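Local coordinates for protein cytidylyltransferase (PDB 6OEW) that probably transfers a nucleotidyl group, as a GT-A-type cytidylyltransferase that binds a magnesium ion, at residues Phe40-Leu45 against Leu105-Leu111; Phe142-Met146 against Tyr197-Ile201. All blocks are in the same frame, centred on the assembly; numbering follows the deposited sequence.

Contact 1 (Phe40-Leu45 against Leu105-Leu111); sequences FMLERL and LTGDCPL. With MG (magnesium ion), chain C; EDO (1,2-ethanediol), chain D.
This contact backs the metal-site loop of a GT-A fold, where the strand 101-106 runs out into the turn that carries D108. Helix 37-45 lies behind this loop. L105 and T106 are extended; T106 to C109 form a type I turn, with C109 N bonded to T106 O at 3.2 Å. C109, P110 and L111 continue as loop. The closest CA pair is M41 with P110, 4.3 Å apart. M41 is central. Its side chain is fully extended (ttt) and runs along the loop: M41 CG is 3.6 Å from C109 O, M41 SD 4.0 Å from G107 CA, and M41 CE 3.8 Å from L105 CB and 3.3 Å from T106 O. M41 CA makes a CA-H...O contact with P110 O at 3.5 Å. One turn on, R44 NH2 gives a weak hydrogen bond to L111 O (3.0 Å), while R44 NE bonds to the carbonyl of I112. F40 CE2 touches L111 CD2 (3.9 Å), and L45 CD1 touches L105 CD1 (3.7 Å). On the far side of the turn, T106 OG1 donates to D108 OD1 (2.5 Å), and D108 OD2 binds magnesium at 1.9 Å. L105 pairs with the neighbouring strand 11-16. L45 and L105 also meet L117 of helix 114-126, and P110 and L111 pack on L210 of helix 204-214.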
ATOM      1  N   PHE A  40      -0.733  12.502   3.107  1.00 35.53           N
ATOM      2  CA  PHE A  40      -0.933  12.587   1.664  1.00 35.54           C
ATOM      3  C   PHE A  40      -1.554  11.309   1.114  1.00 38.51           C
ATOM      4  O   PHE A  40      -2.479  11.359   0.286  1.00 31.76           O
ATOM      5  CB  PHE A  40       0.413  12.859   0.992  1.00 32.59           C
ATOM      6  CG  PHE A  40       0.299  13.488  -0.357  1.00 35.04           C
ATOM      7  CD1 PHE A  40       0.527  14.852  -0.515  1.00 36.79           C
ATOM      8  CD2 PHE A  40      -0.035  12.728  -1.472  1.00 35.61           C
ATOM      9  CE1 PHE A  40       0.435  15.454  -1.759  1.00 39.83           C
ATOM     10  CE2 PHE A  40      -0.138  13.339  -2.733  1.00 37.88           C
ATOM     11  CZ  PHE A  40       0.088  14.694  -2.870  1.00 42.42           C
ATOM     12  N   MET A  41      -1.034  10.157   1.537  1.00 34.75           N
ATOM     13  CA  MET A  41      -1.574   8.870   1.107  1.00 35.10           C
ATOM     14  C   MET A  41      -3.042   8.726   1.492  1.00 29.78           C
ATOM     15  O   MET A  41      -3.877   8.317   0.674  1.00 32.45           O
ATOM     16  CB  MET A  41      -0.754   7.737   1.715  1.00 32.31           C
ATOM     17  CG  MET A  41      -1.062   6.370   1.104  1.00 28.45           C
ATOM     18  SD  MET A  41      -0.182   5.072   1.995  1.00 31.93           S
ATOM     19  CE  MET A  41      -0.748   3.619   1.077  1.00 28.38           C
ATOM     20  N   LEU A  42      -3.370   9.062   2.737  1.00 28.60           N
ATOM     21  CA  LEU A  42      -4.745   8.956   3.196  1.00 33.23           C
ATOM     22  C   LEU A  42      -5.663   9.867   2.385  1.00 32.53           C
ATOM     23  O   LEU A  42      -6.765   9.463   2.008  1.00 32.36           O
ATOM     24  CB  LEU A  42      -4.813   9.270   4.691  1.00 30.27           C
ATOM     25  CG  LEU A  42      -4.079   8.278   5.615  1.00 32.02           C
ATOM     26  CD1 LEU A  42      -4.199   8.694   7.073  1.00 31.01           C
ATOM     27  CD2 LEU A  42      -4.625   6.863   5.443  1.00 33.38           C
ATOM     28  N   GLU A  43      -5.209  11.082   2.067  1.00 31.22           N
ATOM     29  CA  GLU A  43      -6.023  11.974   1.240  1.00 35.64           C
ATOM     30  C   GLU A  43      -6.264  11.386  -0.148  1.00 37.74           C
ATOM     31  O   GLU A  43      -7.362  11.524  -0.703  1.00 35.45           O
ATOM     32  CB  GLU A  43      -5.365  13.348   1.131  1.00 38.42           C
ATOM     33  CG  GLU A  43      -5.411  14.132   2.420  1.00 39.59           C
ATOM     34  CD  GLU A  43      -5.040  15.575   2.221  1.00 45.28           C
ATOM     35  OE1 GLU A  43      -5.510  16.193   1.248  1.00 45.29           O
ATOM     36  OE2 GLU A  43      -4.255  16.091   3.034  1.00 43.98           O
ATOM     37  N   ARG A  44      -5.256  10.713  -0.719  1.00 31.41           N
ATOM     38  CA  ARG A  44      -5.438  10.068  -2.017  1.00 38.39           C
ATOM     39  C   ARG A  44      -6.412   8.897  -1.936  1.00 35.82           C
ATOM     40  O   ARG A  44      -7.188   8.658  -2.873  1.00 34.01           O
ATOM     41  CB  ARG A  44      -4.080   9.628  -2.562  1.00 34.12           C
ATOM     42  CG  ARG A  44      -3.297  10.827  -3.103  1.00 37.78           C
ATOM     43  CD  ARG A  44      -1.950  10.445  -3.680  1.00 37.49           C
ATOM     44  NE  ARG A  44      -2.030   9.574  -4.858  1.00 35.26           N
ATOM     45  CZ  ARG A  44      -2.311   9.976  -6.096  1.00 35.64           C
ATOM     46  NH1 ARG A  44      -2.592  11.250  -6.365  1.00 43.06           N
ATOM     47  NH2 ARG A  44      -2.313   9.090  -7.084  1.00 32.44           N
ATOM     48  N   LEU A  45      -6.406   8.169  -0.829  1.00 34.59           N
ATOM     49  CA  LEU A  45      -7.325   7.047  -0.677  1.00 34.94           C
ATOM     50  C   LEU A  45      -8.747   7.485  -0.349  1.00 32.81           C
ATOM     51  O   LEU A  45      -9.667   6.669  -0.465  1.00 35.28           O
ATOM     52  CB  LEU A  45      -6.803   6.098   0.400  1.00 32.41           C
ATOM     53  CG  LEU A  45      -5.545   5.355  -0.023  1.00 30.65           C
ATOM     54  CD1 LEU A  45      -4.885   4.701   1.184  1.00 30.50           C
ATOM     55  CD2 LEU A  45      -5.907   4.297  -1.018  1.00 27.85           C
ATOM     56  N   LEU A 105      -2.126  -2.402   1.893  1.00 27.99           N
ATOM     57  CA  LEU A 105      -1.236  -1.348   1.441  1.00 26.73           C
ATOM     58  C   LEU A 105      -0.224  -1.079   2.540  1.00 26.51           C
ATOM     59  O   LEU A 105      -0.462  -1.384   3.711  1.00 26.98           O
ATOM     60  CB  LEU A 105      -1.954  -0.027   1.146  1.00 24.99           C
ATOM     61  CG  LEU A 105      -3.157  -0.077   0.204  1.00 25.96           C
ATOM     62  CD1 LEU A 105      -3.776   1.328   0.115  1.00 27.93           C
ATOM     63  CD2 LEU A 105      -2.740  -0.582  -1.166  1.00 30.37           C
ATOM     64  N   THR A 106       0.884  -0.454   2.151  1.00 23.74           N
ATOM     65  CA  THR A 106       1.914  -0.077   3.112  1.00 23.88           C
ATOM     66  C   THR A 106       2.172   1.419   2.990  1.00 26.47           C
ATOM     67  O   THR A 106       2.047   2.008   1.905  1.00 29.80           O
ATOM     68  CB  THR A 106       3.220  -0.842   2.884  1.00 36.44           C
ATOM     69  OG1 THR A 106       3.821  -0.413   1.654  1.00 52.03           O
ATOM     70  CG2 THR A 106       2.971  -2.351   2.837  1.00 27.61           C
ATOM     71  N   GLY A 107       2.544   2.021   4.112  1.00 34.36           N
ATOM     72  CA  GLY A 107       2.710   3.460   4.183  1.00 36.37           C
ATOM     73  C   GLY A 107       3.922   4.027   3.465  1.00 31.72           C
ATOM     74  O   GLY A 107       4.225   5.219   3.602  1.00 33.11           O
ATOM     75  N   ASP A 108       4.661   3.216   2.720  1.00 29.32           N
ATOM     76  CA  ASP A 108       5.706   3.807   1.891  1.00 36.85           C
ATOM     77  C   ASP A 108       5.251   4.008   0.449  1.00 34.37           C
ATOM     78  O   ASP A 108       6.088   4.177  -0.445  1.00 33.44           O
ATOM     79  CB  ASP A 108       6.969   2.966   1.936  1.00 43.83           C
ATOM     80  CG  ASP A 108       6.699   1.534   1.653  1.00 41.12           C
ATOM     81  OD1 ASP A 108       5.635   1.235   1.029  1.00 41.15           O
ATOM     82  OD2 ASP A 108       7.531   0.710   2.096  1.00 51.98           O
ATOM     83  N   CYS A 109       3.943   3.990   0.212  1.00 27.32           N
ATOM     84  CA  CYS A 109       3.370   4.208  -1.116  1.00 31.15           C
ATOM     85  C   CYS A 109       2.460   5.435  -1.127  1.00 32.55           C
ATOM     86  O   CYS A 109       1.257   5.331  -1.421  1.00 32.86           O
ATOM     87  CB  CYS A 109       2.592   2.974  -1.559  1.00 35.18           C
ATOM     88  SG  CYS A 109       3.610   1.521  -1.808  1.00 32.42           S
ATOM     89  N   PRO A 110       3.008   6.618  -0.853  1.00 32.40           N
ATOM     90  CA  PRO A 110       2.149   7.797  -0.682  1.00 36.30           C
ATOM     91  C   PRO A 110       1.400   8.229  -1.933  1.00 35.29           C
ATOM     92  O   PRO A 110       0.415   8.964  -1.793  1.00 42.16           O
ATOM     93  CB  PRO A 110       3.139   8.878  -0.243  1.00 39.18           C
ATOM     94  CG  PRO A 110       4.435   8.448  -0.873  1.00 36.42           C
ATOM     95  CD  PRO A 110       4.431   6.965  -0.669  1.00 32.87           C
ATOM     96  N   LEU A 111       1.837   7.852  -3.141  1.00 31.32           N
ATOM     97  CA  LEU A 111       1.164   8.270  -4.370  1.00 28.95           C
ATOM     98  C   LEU A 111       0.235   7.200  -4.916  1.00 32.24           C
ATOM     99  O   LEU A 111      -0.156   7.273  -6.091  1.00 32.92           O
ATOM    100  CB  LEU A 111       2.169   8.673  -5.450  1.00 29.75           C
ATOM    101  CG  LEU A 111       3.165   9.763  -5.018  1.00 33.59           C
ATOM    102  CD1 LEU A 111       3.972  10.269  -6.182  1.00 33.84           C
ATOM    103  CD2 LEU A 111       2.469  10.927  -4.328  1.00 36.79           C
TER
HETATM  104 MG    MG C 301       8.232  -0.975   1.508  1.00 59.90          MG
HETATM  105  C1  EDO D 302      -6.989   9.881  -7.200  1.00 49.24           C
HETATM  106  O1  EDO D 302      -7.986   8.876  -7.448  1.00 42.69           O
HETATM  107  C2  EDO D 302      -5.732   9.263  -6.578  1.00 49.69           C
HETATM  108  O2  EDO D 302      -6.092   8.489  -5.422  1.00 36.63           O
HETATM  109  O   HOH W   1       9.400   0.180  -0.238  1.00 43.07           O
HETATM  110  O   HOH W   2      10.051  -0.077   2.912  1.00 43.79           O
HETATM  111  O   HOH W   3       9.078  -2.997   0.511  1.00 57.28           O

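Contact 2 (Phe142-Met146 against Tyr197-Ile201); sequences FARGM and YRLTI
Two loops of the GT-A fold meet here in a single parallel beta bridge, R144 with R198, CA atoms 4.7 Å apart. R144 has the most surface buried. Its backbone makes both bonds: R144 N to Y197 O (2.9 Å) and L199 N to R144 O (2.7 Å). Its side chain runs out extended from an m chi1, and R144 CD lies over one face of the R198 guanidinium, 3.7 Å from R198 NH2. The two like charges come close, with R144 NE 3.9 Å from R198 NH2. A143 points at the other loop. A143 CB sits 3.7 Å from both Y197 CB and L199 CD1. L199 (mt) extends this apolar patch to L227 and I231 of helix 224-233. A143 to M146 form a type II turn. G145 takes phi/psi 104/-5, and a CB there would clash with L199 O and T200 N. Water 4 joins the loops, donating to G145 O (3.0 Å) and L199 O (2.9 Å).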
ATOM      1  N   PHE A 142       3.859  -1.905 -12.896  1.00 35.18           N
ATOM      2  CA  PHE A 142       3.693  -0.544 -12.397  1.00 34.73           C
ATOM      3  C   PHE A 142       5.000  -0.070 -11.766  1.00 36.93           C
ATOM      4  O   PHE A 142       5.870  -0.869 -11.410  1.00 39.36           O
ATOM      5  CB  PHE A 142       2.566  -0.445 -11.359  1.00 34.22           C
ATOM      6  CG  PHE A 142       1.216  -0.824 -11.893  1.00 33.46           C
ATOM      7  CD1 PHE A 142       0.375   0.138 -12.444  1.00 35.19           C
ATOM      8  CD2 PHE A 142       0.793  -2.138 -11.843  1.00 30.34           C
ATOM      9  CE1 PHE A 142      -0.869  -0.205 -12.957  1.00 38.59           C
ATOM     10  CE2 PHE A 142      -0.476  -2.494 -12.377  1.00 31.53           C
ATOM     11  CZ  PHE A 142      -1.292  -1.520 -12.909  1.00 36.13           C
ATOM     12  N   ALA A 143       5.140   1.248 -11.658  1.00 39.08           N
ATOM     13  CA  ALA A 143       6.236   1.802 -10.868  1.00 40.36           C
ATOM     14  C   ALA A 143       6.185   1.254  -9.446  1.00 38.89           C
ATOM     15  O   ALA A 143       5.117   0.962  -8.911  1.00 37.10           O
ATOM     16  CB  ALA A 143       6.160   3.326 -10.840  1.00 42.35           C
ATOM     17  N   ARG A 144       7.353   1.102  -8.825  1.00 42.73           N
ATOM     18  CA  ARG A 144       7.365   0.767  -7.409  1.00 42.72           C
ATOM     19  C   ARG A 144       6.652   1.858  -6.629  1.00 44.26           C
ATOM     20  O   ARG A 144       6.801   3.041  -6.926  1.00 41.64           O
ATOM     21  CB  ARG A 144       8.795   0.610  -6.906  1.00 56.49           C
ATOM     22  CG  ARG A 144       9.331  -0.771  -7.158  1.00 70.60           C
ATOM     23  CD  ARG A 144      10.740  -0.989  -6.621  1.00 74.97           C
ATOM     24  NE  ARG A 144      11.234  -2.253  -7.157  1.00 73.10           N
ATOM     25  CZ  ARG A 144      11.053  -3.431  -6.572  1.00 65.33           C
ATOM     26  NH1 ARG A 144      11.515  -4.534  -7.151  1.00 68.58           N
ATOM     27  NH2 ARG A 144      10.425  -3.504  -5.402  1.00 53.85           N
ATOM     28  N   GLY A 145       5.847   1.459  -5.647  1.00 49.26           N
ATOM     29  CA  GLY A 145       5.020   2.412  -4.943  1.00 43.28           C
ATOM     30  C   GLY A 145       3.552   2.408  -5.319  1.00 41.75           C
ATOM     31  O   GLY A 145       2.778   3.157  -4.709  1.00 40.23           O
ATOM     32  N   MET A 146       3.141   1.624  -6.319  1.00 40.40           N
ATOM     33  CA  MET A 146       1.730   1.406  -6.597  1.00 36.61           C
ATOM     34  C   MET A 146       1.237   0.067  -6.061  1.00 33.52           C
ATOM     35  O   MET A 146       0.172  -0.391  -6.482  1.00 33.90           O
ATOM     36  CB  MET A 146       1.437   1.457  -8.106  1.00 45.22           C
ATOM     37  CG  MET A 146       1.410   2.814  -8.751  1.00 53.14           C
ATOM     38  SD  MET A 146       0.381   4.035  -7.928  1.00 48.04           S
ATOM     39  CE  MET A 146       1.703   5.091  -7.334  1.00 43.74           C
ATOM     40  N   TYR A 197      10.558   2.814 -12.892  1.00 47.23           N
ATOM     41  CA  TYR A 197      10.346   3.977 -12.043  1.00 46.39           C
ATOM     42  C   TYR A 197      10.133   3.545 -10.598  1.00 43.01           C
ATOM     43  O   TYR A 197       9.404   2.590 -10.316  1.00 44.98           O
ATOM     44  CB  TYR A 197       9.155   4.801 -12.531  1.00 42.54           C
ATOM     45  CG  TYR A 197       9.361   5.378 -13.912  1.00 53.14           C
ATOM     46  CD1 TYR A 197      10.290   6.399 -14.135  1.00 58.01           C
ATOM     47  CD2 TYR A 197       8.643   4.898 -14.996  1.00 53.06           C
ATOM     48  CE1 TYR A 197      10.482   6.919 -15.413  1.00 65.70           C
ATOM     49  CE2 TYR A 197       8.825   5.412 -16.269  1.00 57.97           C
ATOM     50  CZ  TYR A 197       9.742   6.420 -16.474  1.00 60.13           C
ATOM     51  OH  TYR A 197       9.922   6.929 -17.744  1.00 62.52           O
ATOM     52  N   ARG A 198      10.770   4.256  -9.684  1.00 41.02           N
ATOM     53  CA  ARG A 198      10.675   3.954  -8.264  1.00 37.53           C
ATOM     54  C   ARG A 198       9.959   5.100  -7.568  1.00 41.75           C
ATOM     55  O   ARG A 198      10.496   6.204  -7.467  1.00 42.46           O
ATOM     56  CB  ARG A 198      12.058   3.740  -7.659  1.00 38.64           C
ATOM     57  CG  ARG A 198      11.996   3.506  -6.156  1.00 37.09           C
ATOM     58  CD  ARG A 198      13.416   3.307  -5.590  1.00 52.14           C
ATOM     59  NE  ARG A 198      13.948   1.996  -5.950  1.00 57.96           N
ATOM     60  CZ  ARG A 198      13.718   0.878  -5.260  1.00 63.79           C
ATOM     61  NH1 ARG A 198      12.959   0.895  -4.160  1.00 46.84           N
ATOM     62  NH2 ARG A 198      14.249  -0.270  -5.674  1.00 67.77           N
ATOM     63  N   LEU A 199       8.752   4.839  -7.085  1.00 34.69           N
ATOM     64  CA  LEU A 199       7.940   5.875  -6.465  1.00 39.60           C
ATOM     65  C   LEU A 199       7.540   5.480  -5.047  1.00 39.17           C
ATOM     66  O   LEU A 199       6.532   5.956  -4.517  1.00 34.94           O
ATOM     67  CB  LEU A 199       6.717   6.179  -7.345  1.00 34.45           C
ATOM     68  CG  LEU A 199       7.122   6.717  -8.730  1.00 36.83           C
ATOM     69  CD1 LEU A 199       5.932   6.863  -9.669  1.00 41.64           C
ATOM     70  CD2 LEU A 199       7.868   8.041  -8.599  1.00 42.85           C
ATOM     71  N   THR A 200       8.321   4.617  -4.421  1.00 35.90           N
ATOM     72  CA  THR A 200       8.164   4.321  -3.011  1.00 31.89           C
ATOM     73  C   THR A 200       9.187   5.153  -2.236  1.00 32.42           C
ATOM     74  O   THR A 200      10.093   5.757  -2.831  1.00 36.93           O
ATOM     75  CB  THR A 200       8.340   2.816  -2.780  1.00 42.20           C
ATOM     76  OG1 THR A 200       8.159   2.503  -1.398  1.00 60.39           O
ATOM     77  CG2 THR A 200       9.689   2.364  -3.267  1.00 33.72           C
ATOM     78  N   ILE A 201       8.993   5.268  -0.924  1.00 32.17           N
ATOM     79  CA  ILE A 201       9.899   6.085  -0.109  1.00 35.00           C
ATOM     80  C   ILE A 201      10.645   5.174   0.861  1.00 35.13           C
ATOM     81  O   ILE A 201      10.075   4.633   1.820  1.00 34.19           O
ATOM     82  CB  ILE A 201       9.173   7.229   0.616  1.00 33.38           C
ATOM     83  CG1 ILE A 201      10.182   7.998   1.481  1.00 35.81           C
ATOM     84  CG2 ILE A 201       7.946   6.729   1.423  1.00 34.31           C
ATOM     85  CD1 ILE A 201       9.827   9.433   1.669  1.00 39.63           C
TER
HETATM   86  O   HOH W   4       3.674   5.885  -4.018  1.00 30.05           O

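Contacts 1 and 2 follow one another along the chain, and their centres lie 12 Å apart. They meet at the metal-site turn. D108 O accepts probable hydrogen bonds from T200 OG1 (2.8 Å) and from I201 N (3.1 Å). Thus 197-201 holds the backbone of the residue whose carboxylate binds magnesium. The T200 side chain is about 5 Å from the ion but is not among its ligands. The other loop of contact 2 also packs on 105-111: G145 O is 3.2 Å from C109 CB, and M146 CE is 3.1 Å from L111 O. Segment 105-111 therefore lies between helix 37-45 and the bridged loops of contact 2.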